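Local coordinates for homocysteine S-methyltransferase (Escherichia coli, PDB 5DMM), which catalyses methyl transfer from S-methylmethionine, or less efficiently S-adenosylmethionine, to homocysteine, yielding methionine with the help of zinc, at residues T25-A29 against R30-L34; S37-S40 against A41-V45; R52-H55 against L56-R60; A76-A80 against R81-E85. One frame throughout, in Å; residues are numbered along the deposited sequence.

Contact 1 (T25-A29 against R30-L34)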
loop_
_atom_site.group_PDB
_atom_site.type_symbol
_atom_site.label_atom_id
_atom_site.label_comp_id
_atom_site.label_asym_id
_atom_site.label_seq_id
_atom_site.Cartn_x
_atom_site.Cartn_y
_atom_site.Cartn_z
ATOM N N THR A 25 -2.824 2.232 -14.533
ATOM C CA THR A 25 -3.816 2.855 -15.413
ATOM C C THR A 25 -3.281 4.140 -16.022
ATOM O O THR A 25 -3.382 4.370 -17.228
ATOM C CB THR A 25 -5.128 3.182 -14.661
ATOM O OG1 THR A 25 -4.824 3.899 -13.454
ATOM C CG2 THR A 25 -5.874 1.919 -14.303
ATOM N N GLU A 26 -2.700 4.966 -15.165
ATOM C CA GLU A 26 -2.214 6.277 -15.551
ATOM C C GLU A 26 -0.977 6.191 -16.432
ATOM O O GLU A 26 -0.828 6.973 -17.364
ATOM C CB GLU A 26 -1.924 7.109 -14.302
ATOM C CG GLU A 26 -3.151 7.851 -13.780
ATOM C CD GLU A 26 -3.255 9.257 -14.349
ATOM O OE1 GLU A 26 -2.200 9.836 -14.699
ATOM O OE2 GLU A 26 -4.381 9.789 -14.446
ATOM N N LEU A 27 -0.090 5.249 -16.137
ATOM C CA LEU A 27 1.111 5.085 -16.965
ATOM C C LEU A 27 0.742 4.613 -18.362
ATOM O O LEU A 27 1.282 5.103 -19.365
ATOM C CB LEU A 27 2.081 4.102 -16.317
ATOM C CG LEU A 27 2.762 4.587 -15.043
ATOM C CD1 LEU A 27 3.675 3.493 -14.470
ATOM C CD2 LEU A 27 3.577 5.850 -15.325
ATOM N N GLU A 28 -0.175 3.656 -18.428
ATOM C CA GLU A 28 -0.673 3.166 -19.708
ATOM C C GLU A 28 -1.363 4.250 -20.540
ATOM O O GLU A 28 -1.195 4.307 -21.765
ATOM C CB GLU A 28 -1.633 2.001 -19.478
ATOM C CG GLU A 28 -0.954 0.754 -18.954
ATOM C CD GLU A 28 -1.870 -0.442 -18.992
ATOM O OE1 GLU A 28 -3.099 -0.243 -18.860
ATOM O OE2 GLU A 28 -1.365 -1.575 -19.166
ATOM N N ALA A 29 -2.146 5.103 -19.882
ATOM C CA ALA A 29 -2.782 6.226 -20.569
ATOM C C ALA A 29 -1.738 7.160 -21.188
ATOM O O ALA A 29 -1.993 7.789 -22.213
ATOM C CB ALA A 29 -3.680 7.002 -19.609
ATOM N N ARG A 30 -0.564 7.241 -20.564
ATOM C CA ARG A 30 0.500 8.117 -21.038
ATOM C C ARG A 30 1.418 7.405 -22.031
ATOM O O ARG A 30 2.429 7.958 -22.456
ATOM C CB ARG A 30 1.295 8.670 -19.848
ATOM C CG ARG A 30 0.427 9.576 -18.937
ATOM C CD ARG A 30 1.164 10.126 -17.711
ATOM N NE ARG A 30 0.234 10.661 -16.707
ATOM C CZ ARG A 30 -0.041 11.954 -16.535
ATOM N NH1 ARG A 30 0.549 12.869 -17.289
ATOM N NH2 ARG A 30 -0.908 12.335 -15.606
ATOM N N GLY A 31 1.051 6.186 -22.412
ATOM C CA GLY A 31 1.752 5.475 -23.470
ATOM C C GLY A 31 2.624 4.300 -23.068
ATOM O O GLY A 31 3.236 3.649 -23.917
ATOM N N CYS A 32 2.695 4.010 -21.777
ATOM C CA CYS A 32 3.535 2.911 -21.304
ATOM C C CYS A 32 2.990 1.528 -21.635
ATOM O O CYS A 32 1.796 1.264 -21.498
ATOM C CB CYS A 32 3.731 3.020 -19.797
ATOM S SG CYS A 32 4.870 4.317 -19.353
ATOM N N ASN A 33 3.884 0.644 -22.063
ATOM C CA ASN A 33 3.553 -0.765 -22.200
ATOM C C ASN A 33 4.060 -1.523 -20.988
ATOM O O ASN A 33 5.268 -1.679 -20.804
ATOM C CB ASN A 33 4.142 -1.356 -23.485
ATOM C CG ASN A 33 4.104 -2.874 -23.498
ATOM O OD1 ASN A 33 5.144 -3.533 -23.437
ATOM N ND2 ASN A 33 2.902 -3.440 -23.560
ATOM N N LEU A 34 3.134 -1.976 -20.154
ATOM C CA LEU A 34 3.494 -2.714 -18.953
ATOM C C LEU A 34 3.312 -4.198 -19.226
ATOM O O LEU A 34 2.279 -4.774 -18.902
ATOM C CB LEU A 34 2.651 -2.259 -17.758
ATOM C CG LEU A 34 2.542 -0.742 -17.547
ATOM C CD1 LEU A 34 1.785 -0.413 -16.245
ATOM C CD2 LEU A 34 3.907 -0.062 -17.559
HETATM O O HOH W 1 -0.326 2.576 -23.585
#
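Cys32 N reaches back to Leu27 O at 3.0 Å and Gly31 N to Glu28 O at 3.0 Å, the two bonds of a Schellman motif that ends helix 24-29. Gly31 is the C-prime residue. Its phi of 108° would jam a CB against the preceding carbonyl oxygen, which calls for glycine. One helical turn apart, Arg30 holds Glu26 side-on, with NE and NH2 both directed at the single oxygen OE1. The NH2 bond is the shorter, 3.0 Å, and uses the syn lone pair of OE1. OE1 lies close to the guanidinium plane, but the carboxylate is turned 45° from it. The bend at chi2 of Glu26 (-93°) helps bring its carboxylate to Arg30. NH2 also forms a salt bridge with Asp57 of helix 48-61, so one arginine serves two acids. A glutamine at Glu26 would probably weaken the grip on Arg30, since the charge opposite NE and NH2 would be lost. On another side of the turn, Leu27 CB packs on Cys32 CB. Leu34 CD1 meets the CG of Glu28. A water donates to both Glu28 O and Cys32 O, at 2.7 Å from Glu28 O.

Contact 2 (S37-S40 against A41-V45); sequences SLWS and AKVLV
Ser40 O accepts from Leu44 N at 2.8 Å and Trp39 O from Val43 N at 3.0 Å, the opening i to i+4 bonds of the helix 39-46. Just ahead of them, Ala41 N bonds to Leu38 O at 3.1 Å in a tighter i to i+3 step. Outside this backbone frame, the indole of Trp39 leans on Val43. Its CG sits between the backbone N and the carbonyl carbon (chi1 61°), which brings the six-membered ring alongside the next turn. Val43 CG2 meets the ring at its edge, 3.7 Å from CE3. Ser40 CB lies over one face of the indole, offset toward the rim. The same indole lies about 6 Å from the bound homocysteine, so this turn stands close to the substrate pocket. Leu44 folds back over the carbonyl of Ser40, and it also touches Ile51 of helix 48-61 and Leu98 of helix 85-109. An alanine at Leu44 would probably open a gap between helix 39-46 and these two helices and take away the CG and CD1 contacts with Ser40 O. Within the turn, Leu44 CG comes to 3.2 Å from Ser40 O.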
loop_
_atom_site.group_PDB
_atom_site.type_symbol
_atom_site.label_atom_id
_atom_site.label_comp_id
_atom_site.label_asym_id
_atom_site.label_seq_id
_atom_site.Cartn_x
_atom_site.Cartn_y
_atom_site.Cartn_z
ATOM N N SER A 37 4.968 -8.347 -14.809
ATOM C CA SER A 37 4.850 -7.879 -13.435
ATOM C C SER A 37 6.099 -7.168 -12.928
ATOM O O SER A 37 6.084 -6.609 -11.837
ATOM C CB SER A 37 4.522 -9.046 -12.503
ATOM O OG SER A 37 5.657 -9.872 -12.305
ATOM N N LEU A 38 7.189 -7.195 -13.693
ATOM C CA LEU A 38 8.384 -6.490 -13.251
ATOM C C LEU A 38 8.512 -5.164 -13.979
ATOM O O LEU A 38 9.616 -4.630 -14.109
ATOM C CB LEU A 38 9.645 -7.339 -13.470
ATOM C CG LEU A 38 9.667 -8.719 -12.799
ATOM C CD1 LEU A 38 11.011 -9.412 -13.039
ATOM C CD2 LEU A 38 9.343 -8.618 -11.306
ATOM N N TRP A 39 7.386 -4.624 -14.441
ATOM C CA TRP A 39 7.421 -3.414 -15.252
ATOM C C TRP A 39 8.065 -2.240 -14.519
ATOM O O TRP A 39 8.632 -1.361 -15.156
ATOM C CB TRP A 39 6.011 -3.019 -15.724
ATOM C CG TRP A 39 5.030 -2.724 -14.619
ATOM C CD1 TRP A 39 4.094 -3.580 -14.113
ATOM C CD2 TRP A 39 4.881 -1.492 -13.896
ATOM N NE1 TRP A 39 3.372 -2.960 -13.121
ATOM C CE2 TRP A 39 3.835 -1.679 -12.966
ATOM C CE3 TRP A 39 5.525 -0.252 -13.946
ATOM C CZ2 TRP A 39 3.426 -0.672 -12.088
ATOM C CZ3 TRP A 39 5.122 0.744 -13.069
ATOM C CH2 TRP A 39 4.082 0.527 -12.153
ATOM N N SER A 40 7.985 -2.225 -13.190
ATOM C CA SER A 40 8.547 -1.105 -12.430
ATOM C C SER A 40 10.057 -0.939 -12.661
ATOM O O SER A 40 10.559 0.178 -12.664
ATOM C CB SER A 40 8.249 -1.261 -10.930
ATOM O OG SER A 40 8.710 -2.502 -10.432
ATOM N N ALA A 41 10.773 -2.040 -12.875
ATOM C CA ALA A 41 12.209 -1.963 -13.104
ATOM C C ALA A 41 12.509 -1.196 -14.393
ATOM O O ALA A 41 13.464 -0.421 -14.453
ATOM C CB ALA A 41 12.824 -3.360 -13.153
ATOM N N LYS A 42 11.679 -1.406 -15.411
ATOM C CA LYS A 42 11.854 -0.714 -16.675
ATOM C C LYS A 42 11.445 0.744 -16.555
ATOM O O LYS A 42 12.190 1.638 -16.935
ATOM C CB LYS A 42 11.049 -1.378 -17.793
ATOM C CG LYS A 42 11.234 -0.676 -19.144
ATOM C CD LYS A 42 10.513 -1.380 -20.278
ATOM C CE LYS A 42 9.056 -0.950 -20.354
ATOM N NZ LYS A 42 8.325 -1.619 -21.475
ATOM N N VAL A 43 10.255 0.991 -16.023
ATOM C CA VAL A 43 9.753 2.366 -15.979
ATOM C C VAL A 43 10.571 3.239 -15.028
ATOM O O VAL A 43 10.790 4.421 -15.300
ATOM C CB VAL A 43 8.261 2.409 -15.582
ATOM C CG1 VAL A 43 7.750 3.848 -15.533
ATOM C CG2 VAL A 43 7.436 1.604 -16.582
ATOM N N LEU A 44 11.045 2.667 -13.922
ATOM C CA LEU A 44 11.842 3.441 -12.972
ATOM C C LEU A 44 13.152 3.883 -13.618
ATOM O O LEU A 44 13.702 4.935 -13.294
ATOM C CB LEU A 44 12.119 2.630 -11.705
ATOM C CG LEU A 44 10.983 2.612 -10.680
ATOM C CD1 LEU A 44 11.284 1.558 -9.610
ATOM C CD2 LEU A 44 10.828 3.976 -10.041
ATOM N N VAL A 45 13.627 3.078 -14.552
ATOM C CA VAL A 45 14.848 3.397 -15.280
ATOM C C VAL A 45 14.576 4.289 -16.495
ATOM O O VAL A 45 15.203 5.337 -16.661
ATOM C CB VAL A 45 15.572 2.113 -15.715
ATOM C CG1 VAL A 45 16.658 2.419 -16.746
ATOM C CG2 VAL A 45 16.175 1.401 -14.489
#

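Contact 3 (R52-H55 against L56-R60)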
loop_
_atom_site.group_PDB
_atom_site.type_symbol
_atom_site.label_atom_id
_atom_site.label_comp_id
_atom_site.label_asym_id
_atom_site.label_seq_id
_atom_site.Cartn_x
_atom_site.Cartn_y
_atom_site.Cartn_z
ATOM N N ARG A 52 6.608 10.041 -11.420
ATOM C CA ARG A 52 6.524 11.273 -10.644
ATOM C C ARG A 52 5.281 12.079 -11.039
ATOM O O ARG A 52 4.592 12.631 -10.173
ATOM C CB ARG A 52 7.795 12.105 -10.847
ATOM C CG ARG A 52 7.852 13.428 -10.100
ATOM C CD ARG A 52 8.768 14.403 -10.857
ATOM N NE ARG A 52 8.133 14.813 -12.117
ATOM C CZ ARG A 52 8.753 14.947 -13.292
ATOM N NH1 ARG A 52 10.055 14.717 -13.412
ATOM N NH2 ARG A 52 8.059 15.317 -14.360
ATOM N N GLU A 53 4.996 12.133 -12.341
ATOM C CA GLU A 53 3.822 12.851 -12.837
ATOM C C GLU A 53 2.525 12.237 -12.297
ATOM O O GLU A 53 1.587 12.951 -11.936
ATOM C CB GLU A 53 3.816 12.867 -14.368
ATOM C CG GLU A 53 4.836 13.843 -14.958
ATOM C CD GLU A 53 4.870 13.848 -16.488
ATOM O OE1 GLU A 53 3.851 13.481 -17.113
ATOM O OE2 GLU A 53 5.927 14.219 -17.061
ATOM N N VAL A 54 2.465 10.910 -12.247
ATOM C CA VAL A 54 1.261 10.258 -11.739
ATOM C C VAL A 54 1.073 10.536 -10.249
ATOM O O VAL A 54 -0.054 10.779 -9.799
ATOM C CB VAL A 54 1.291 8.740 -11.980
ATOM C CG1 VAL A 54 0.094 8.085 -11.280
ATOM C CG2 VAL A 54 1.268 8.447 -13.474
ATOM N N HIS A 55 2.163 10.515 -9.484
ATOM C CA HIS A 55 2.057 10.855 -8.061
ATOM C C HIS A 55 1.529 12.292 -7.907
ATOM O O HIS A 55 0.665 12.577 -7.073
ATOM C CB HIS A 55 3.408 10.708 -7.351
ATOM C CG HIS A 55 3.848 9.289 -7.145
ATOM N ND1 HIS A 55 3.049 8.336 -6.555
ATOM C CD2 HIS A 55 5.023 8.674 -7.428
ATOM C CE1 HIS A 55 3.711 7.191 -6.487
ATOM N NE2 HIS A 55 4.910 7.371 -7.005
ATOM N N LEU A 56 2.042 13.196 -8.735
ATOM C CA LEU A 56 1.606 14.589 -8.682
ATOM C C LEU A 56 0.122 14.692 -9.043
ATOM O O LEU A 56 -0.635 15.432 -8.412
ATOM C CB LEU A 56 2.451 15.452 -9.620
ATOM C CG LEU A 56 2.022 16.916 -9.752
ATOM C CD1 LEU A 56 2.095 17.631 -8.402
ATOM C CD2 LEU A 56 2.870 17.631 -10.812
ATOM N N ASP A 57 -0.280 13.930 -10.053
ATOM C CA ASP A 57 -1.684 13.821 -10.461
ATOM C C ASP A 57 -2.610 13.445 -9.295
ATOM O O ASP A 57 -3.698 14.020 -9.109
ATOM C CB ASP A 57 -1.792 12.768 -11.563
ATOM C CG ASP A 57 -2.946 13.005 -12.494
ATOM O OD1 ASP A 57 -4.016 13.470 -12.034
ATOM O OD2 ASP A 57 -2.778 12.714 -13.700
ATOM N N TYR A 58 -2.183 12.465 -8.511
ATOM C CA TYR A 58 -3.003 12.019 -7.388
ATOM C C TYR A 58 -3.028 13.051 -6.260
ATOM O O TYR A 58 -4.072 13.254 -5.640
ATOM C CB TYR A 58 -2.515 10.660 -6.862
ATOM C CG TYR A 58 -3.083 9.488 -7.639
ATOM C CD1 TYR A 58 -4.448 9.208 -7.596
ATOM C CD2 TYR A 58 -2.258 8.654 -8.407
ATOM C CE1 TYR A 58 -4.987 8.154 -8.283
ATOM C CE2 TYR A 58 -2.798 7.577 -9.114
ATOM C CZ TYR A 58 -4.177 7.349 -9.047
ATOM O OH TYR A 58 -4.767 6.301 -9.711
ATOM N N TYR A 59 -1.901 13.699 -5.974
ATOM C CA TYR A 59 -1.925 14.751 -4.952
ATOM C C TYR A 59 -2.877 15.879 -5.384
ATOM O O TYR A 59 -3.578 16.451 -4.558
ATOM C CB TYR A 59 -0.528 15.315 -4.687
ATOM C CG TYR A 59 0.417 14.476 -3.826
ATOM C CD1 TYR A 59 0.027 13.960 -2.586
ATOM C CD2 TYR A 59 1.723 14.244 -4.246
ATOM C CE1 TYR A 59 0.915 13.219 -1.798
ATOM C CE2 TYR A 59 2.619 13.508 -3.461
ATOM C CZ TYR A 59 2.202 12.996 -2.241
ATOM O OH TYR A 59 3.070 12.270 -1.465
ATOM N N ARG A 60 -2.902 16.186 -6.681
ATOM C CA ARG A 60 -3.816 17.193 -7.216
ATOM C C ARG A 60 -5.272 16.776 -7.047
ATOM O O ARG A 60 -6.130 17.611 -6.770
ATOM C CB ARG A 60 -3.532 17.463 -8.696
ATOM C CG ARG A 60 -2.288 18.277 -8.948
ATOM C CD ARG A 60 -2.096 18.534 -10.440
ATOM N NE ARG A 60 -1.078 19.552 -10.656
ATOM C CZ ARG A 60 -0.292 19.606 -11.719
ATOM N NH1 ARG A 60 -0.401 18.685 -12.671
ATOM N NH2 ARG A 60 0.605 20.578 -11.831
#
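Asp57 N donates to Glu53 O at 2.8 Å, the shortest of four successive i to i+4 bonds that run through this part of the alpha-helix 48-61. Leu56 N to Arg52 O, Tyr58 N to Val54 O and Tyr59 N to His55 O follow the same pattern. Val54 and Tyr58 carry the main side-chain contact. They lie side by side one turn apart and point the same way. Val54 CG1, placed opposite the backbone N by chi1 of 173°, touches the ring of Tyr58 at CE2, 3.6 Å away, with CD2 next in line. Tyr59 is turned to another side of the helix, and its CD2 passes 3.4 Å from His55 O. The phenol of Tyr58 ends in a hydrogen bond from its OH group to Ala22 O and also packs on Pro300 and Ile303 of helix 300-309, while Tyr59 OH bonds to Leu117 O at the start of strand 117-122. Each hydroxyl bond holds the far end of its ring. His55 packs against Ala66 of strand 65-67 and Ala99 of helix 85-109, about 8 Å from the bound homocysteine. The helix is thus wedged between strand and helices in the TIM-barrel fold of the family. Further along, Leu56 CD2 lies over one face of the Arg60 guanidinium, 3.7 Å above its plane and offset toward the rim.

Contact 4 (A76-A80 against R81-E85); sequences AGFAA and RGLDE
Phe78 and Leu83 lie side by side and point the same way, although they are five apart in the sequence. Leu83 CD1 comes to 4.1 Å from Phe78 CB and about as near to CD2 of the ring. Leu83 CG is opposite its own carbonyl carbon (chi1 -56°), and this turns the isobutyl group back along the phenylalanine. Both side chains also pack on Ser88 and Leu91 of helix 85-109, and the Phe78 ring reaches Ser40 and Ala41 of helix 39-46. The backbone that pairs them is the turn that follows the short, weakly bonded helix around 76-78. Phe78 O takes Arg81 N at 2.9 Å and, more weakly, Leu83 N at 3.3 Å. Gly82 N bonds to Ala79 O at 3.1 Å. Gly82 has a positive phi of 77°, which favours glycine, and the chain then runs on to helix 85-109. Asp84 stands at the N-cap of that helix. Arg81 goes a different way from Leu83. Its chain bends at chi2, -65°, and brings NH1 to 3.6 Å from Ala80 O, near the guanidinium plane. Its strongest partner is Asp36, which NH2 meets in a salt bridge. Ala79 CA makes a CH...O contact with Leu83 O at 3.6 Å.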
loop_
_atom_site.group_PDB
_atom_site.type_symbol
_atom_site.label_atom_id
_atom_site.label_comp_id
_atom_site.label_asym_id
_atom_site.label_seq_id
_atom_site.Cartn_x
_atom_site.Cartn_y
_atom_site.Cartn_z
ATOM N N ALA A 76 14.748 -10.330 -4.934
ATOM C CA ALA A 76 14.279 -11.623 -5.451
ATOM C C ALA A 76 13.615 -11.489 -6.820
ATOM O O ALA A 76 13.941 -12.223 -7.762
ATOM C CB ALA A 76 13.301 -12.278 -4.463
ATOM N N GLY A 77 12.660 -10.569 -6.923
ATOM C CA GLY A 77 11.963 -10.347 -8.178
ATOM C C GLY A 77 12.881 -9.835 -9.282
ATOM O O GLY A 77 12.851 -10.330 -10.414
ATOM N N PHE A 78 13.710 -8.846 -8.953
ATOM C CA PHE A 78 14.482 -8.150 -9.978
ATOM C C PHE A 78 15.733 -8.921 -10.407
ATOM O O PHE A 78 16.434 -8.496 -11.334
ATOM C CB PHE A 78 14.875 -6.739 -9.498
ATOM C CG PHE A 78 13.751 -5.723 -9.565
ATOM C CD1 PHE A 78 12.512 -6.054 -10.094
ATOM C CD2 PHE A 78 13.950 -4.429 -9.107
ATOM C CE1 PHE A 78 11.471 -5.101 -10.155
ATOM C CE2 PHE A 78 12.936 -3.480 -9.174
ATOM C CZ PHE A 78 11.693 -3.817 -9.700
ATOM N N ALA A 79 16.001 -10.056 -9.763
ATOM C CA ALA A 79 17.142 -10.884 -10.161
ATOM C C ALA A 79 16.879 -11.491 -11.536
ATOM O O ALA A 79 17.813 -11.813 -12.266
ATOM C CB ALA A 79 17.416 -11.965 -9.149
ATOM N N ALA A 80 15.609 -11.631 -11.903
ATOM C CA ALA A 80 15.273 -12.110 -13.247
ATOM C C ALA A 80 15.596 -11.070 -14.312
ATOM O O ALA A 80 15.542 -11.358 -15.504
ATOM C CB ALA A 80 13.799 -12.501 -13.324
ATOM N N ARG A 81 15.928 -9.854 -13.890
ATOM C CA ARG A 81 16.319 -8.808 -14.835
ATOM C C ARG A 81 17.820 -8.544 -14.777
ATOM O O ARG A 81 18.303 -7.548 -15.307
ATOM C CB ARG A 81 15.548 -7.518 -14.556
ATOM C CG ARG A 81 14.052 -7.628 -14.816
ATOM C CD ARG A 81 13.786 -7.857 -16.292
ATOM N NE ARG A 81 12.362 -7.954 -16.585
ATOM C CZ ARG A 81 11.721 -9.099 -16.787
ATOM N NH1 ARG A 81 12.378 -10.252 -16.740
ATOM N NH2 ARG A 81 10.422 -9.090 -17.045
ATOM N N GLY A 82 18.544 -9.435 -14.111
ATOM C CA GLY A 82 19.987 -9.324 -13.990
ATOM C C GLY A 82 20.487 -8.293 -12.992
ATOM O O GLY A 82 21.654 -7.918 -13.039
ATOM N N LEU A 83 19.614 -7.828 -12.098
ATOM C CA LEU A 83 19.999 -6.843 -11.079
ATOM C C LEU A 83 20.356 -7.543 -9.775
ATOM O O LEU A 83 19.671 -8.489 -9.366
ATOM C CB LEU A 83 18.870 -5.827 -10.841
ATOM C CG LEU A 83 18.375 -5.052 -12.071
ATOM C CD1 LEU A 83 17.187 -4.170 -11.731
ATOM C CD2 LEU A 83 19.492 -4.223 -12.696
ATOM N N ASP A 84 21.424 -7.092 -9.119
ATOM C CA ASP A 84 21.755 -7.653 -7.819
ATOM C C ASP A 84 21.040 -6.856 -6.735
ATOM O O ASP A 84 20.214 -5.987 -7.036
ATOM C CB ASP A 84 23.288 -7.728 -7.577
ATOM C CG ASP A 84 23.962 -6.365 -7.356
ATOM O OD1 ASP A 84 23.316 -5.304 -7.432
ATOM O OD2 ASP A 84 25.199 -6.365 -7.113
ATOM N N GLU A 85 21.351 -7.153 -5.485
ATOM C CA GLU A 85 20.584 -6.599 -4.375
ATOM C C GLU A 85 20.713 -5.082 -4.307
ATOM O O GLU A 85 19.714 -4.372 -4.126
ATOM C CB GLU A 85 21.034 -7.221 -3.045
ATOM C CG GLU A 85 20.301 -6.641 -1.839
ATOM C CD GLU A 85 20.878 -7.108 -0.513
ATOM O OE1 GLU A 85 21.859 -7.889 -0.525
ATOM O OE2 GLU A 85 20.360 -6.685 0.541
#

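The four contacts follow one another along the chain, all in the N-terminal part of the TIM-barrel fold. Contacts 1, 2 and 4 involve helices 24-29, 39-46 and 75-78 respectively, and contact 3 is internal to helix 48-61. Strand 65-67 comes between contacts 3 and 4. Contact 1 touches both contact 2 and contact 3, its centre about 12 and 14 Å from theirs. Leu27 and Leu34 pack on Trp39, while a salt bridge and Leu27 on Val54 join contacts 1 and 3. Contact 4 touches contact 2 but lies about 28 Å from contact 3, centre to centre. Contacts 2 and 3 place Trp39 and His55 near the bound homocysteine, whereas contact 4 is a surface turn away from the annotated sites.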